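PDB 2QJC: diadenosine tetraphosphatase, putative from Trypanosoma brucei, which probably hydrolyses diadenosine tetraphosphate or other phosphate substrates at a two-manganese site. Local coordinates for residues 54-59 against 65-70. Residues are numbered along the deposited sequence; the frame is centred on the assembly and turned at random.
With MN (manganese (II) ion), chain B.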
# COMPACT_ATOMS: atom_id res chain seq x y z
N GLY A 54 0.85 -2.06 1.53
CA GLY A 54 0.66 -2.12 2.97
C GLY A 54 -0.72 -2.60 3.36
O GLY A 54 -1.57 -2.80 2.50
N ASP A 55 -0.95 -2.74 4.66
CA ASP A 55 -2.23 -3.22 5.17
C ASP A 55 -2.33 -4.68 4.75
O ASP A 55 -3.27 -5.10 4.09
CB ASP A 55 -3.40 -2.40 4.61
CG ASP A 55 -3.88 -1.32 5.57
OD1 ASP A 55 -3.13 -0.97 6.51
OD2 ASP A 55 -5.02 -0.82 5.40
N LEU A 56 -1.31 -5.43 5.15
CA LEU A 56 -1.21 -6.85 4.85
C LEU A 56 -2.08 -7.69 5.78
O LEU A 56 -2.49 -8.81 5.43
CB LEU A 56 0.24 -7.30 5.01
CG LEU A 56 1.29 -6.36 4.41
CD1 LEU A 56 2.68 -6.93 4.64
CD2 LEU A 56 1.00 -6.16 2.92
N VAL A 57 -2.38 -7.14 6.95
CA VAL A 57 -3.15 -7.86 7.96
C VAL A 57 -4.51 -7.27 8.34
O VAL A 57 -4.95 -6.24 7.80
CB VAL A 57 -2.32 -7.98 9.26
CG1 VAL A 57 -0.90 -8.42 8.92
CG2 VAL A 57 -2.30 -6.64 9.98
N ASN A 58 -5.16 -7.95 9.28
CA ASN A 58 -6.46 -7.56 9.81
C ASN A 58 -7.62 -7.70 8.82
O ASN A 58 -7.44 -7.58 7.61
CB ASN A 58 -6.39 -6.12 10.34
CG ASN A 58 -7.46 -5.81 11.38
OD1 ASN A 58 -7.89 -6.70 12.12
ND2 ASN A 58 -7.87 -4.55 11.46
N LYS A 59 -8.80 -7.98 9.37
CA LYS A 59 -10.04 -8.16 8.62
C LYS A 59 -10.17 -9.46 7.83
O LYS A 59 -11.20 -10.13 7.89
CB LYS A 59 -10.28 -6.97 7.67
CG LYS A 59 -10.05 -5.58 8.27
CD LYS A 59 -10.37 -5.50 9.76
CE LYS A 59 -11.84 -5.83 10.07
NZ LYS A 59 -12.12 -5.69 11.53
N GLY A 65 -0.63 -15.97 6.77
CA GLY A 65 -0.25 -16.60 5.52
C GLY A 65 0.14 -15.58 4.47
O GLY A 65 1.05 -15.81 3.66
N VAL A 66 -0.54 -14.44 4.48
CA VAL A 66 -0.27 -13.36 3.54
C VAL A 66 1.16 -12.86 3.69
O VAL A 66 1.88 -12.71 2.70
CB VAL A 66 -1.22 -12.16 3.78
CG1 VAL A 66 -0.60 -10.87 3.22
CG2 VAL A 66 -2.56 -12.42 3.14
N VAL A 67 1.56 -12.62 4.93
CA VAL A 67 2.89 -12.11 5.22
C VAL A 67 3.99 -13.12 4.94
O VAL A 67 5.08 -12.74 4.48
CB VAL A 67 2.96 -11.61 6.68
CG1 VAL A 67 4.38 -11.25 7.06
CG2 VAL A 67 2.04 -10.40 6.84
N ARG A 68 3.72 -14.39 5.20
CA ARG A 68 4.70 -15.45 4.96
C ARG A 68 4.88 -15.71 3.47
O ARG A 68 5.97 -16.06 3.02
CB ARG A 68 4.28 -16.73 5.68
CG ARG A 68 4.70 -16.75 7.14
CD ARG A 68 3.97 -17.81 7.93
NE ARG A 68 4.48 -17.89 9.29
CZ ARG A 68 3.82 -18.43 10.31
NH1 ARG A 68 2.61 -18.94 10.12
NH2 ARG A 68 4.37 -18.45 11.52
N LEU A 69 3.81 -15.55 2.71
CA LEU A 69 3.87 -15.74 1.27
C LEU A 69 4.77 -14.66 0.68
O LEU A 69 5.67 -14.94 -0.12
CB LEU A 69 2.47 -15.64 0.65
CG LEU A 69 2.42 -15.62 -0.88
CD1 LEU A 69 3.11 -16.85 -1.44
CD2 LEU A 69 0.99 -15.57 -1.35
N LEU A 70 4.52 -13.41 1.07
CA LEU A 70 5.31 -12.29 0.58
C LEU A 70 6.78 -12.46 0.95
O LEU A 70 7.67 -12.12 0.17
CB LEU A 70 4.77 -10.97 1.13
CG LEU A 70 3.34 -10.65 0.66
CD1 LEU A 70 2.81 -9.43 1.38
CD2 LEU A 70 3.34 -10.44 -0.85
MN MN B . -6.76 -0.88 4.22
O HOH W 1 -8.65 -0.90 3.02
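Asp-55 OD2 binds a manganese ion at 2.1 Å, sharing it with His-28 NE2, Asp-26 OD2 and a water molecule; Asp-55 is also a ligand of the second manganese site. It lies in the Gly-Asp-Leu-Val-Asn-Lys sequence, the counterpart of the GDxVDRG signature of PPP-type phosphatases, in the loop between strand 49-52 and helix 63-73 of a beta-alpha-beta crossover to the parallel strand 76-77. Second-shell bonds position the carboxylate and its backbone: His-82 N donates to OD1, and Asp-83 accepts from the amides of Asp-55 and Leu-56.

Leu-56 points the opposite way from Asp-55, toward helix 63-73. Leu-56 CA and Val-67 CA come within 6.7 Å, and the contact is wholly apolar in its side chains and buried. Leu-56 CB faces two methyls of the helix, Val-67 CG2 at 4.0 Å and Val-66 CG1 at 4.1 Å, and the side chains of Leu-56 and Val-67 cross at about a right angle. Both Leu-56 methyls converge on Leu-70 CD1, one helical turn beyond Val-66, CD2 at 4.0 Å and CD1, which chi2 of -180° sets anti to CA, at 4.1 Å. Val-66 CG1 additionally rests 3.6 Å from the carbonyl oxygen Leu-56 O, a van der Waals contact. At the neighbouring position, His-28 ND1 is hydrogen-bonded to Val-57 O, while Val-57 CG1 meets Val-67 CG2 at 4.1 Å.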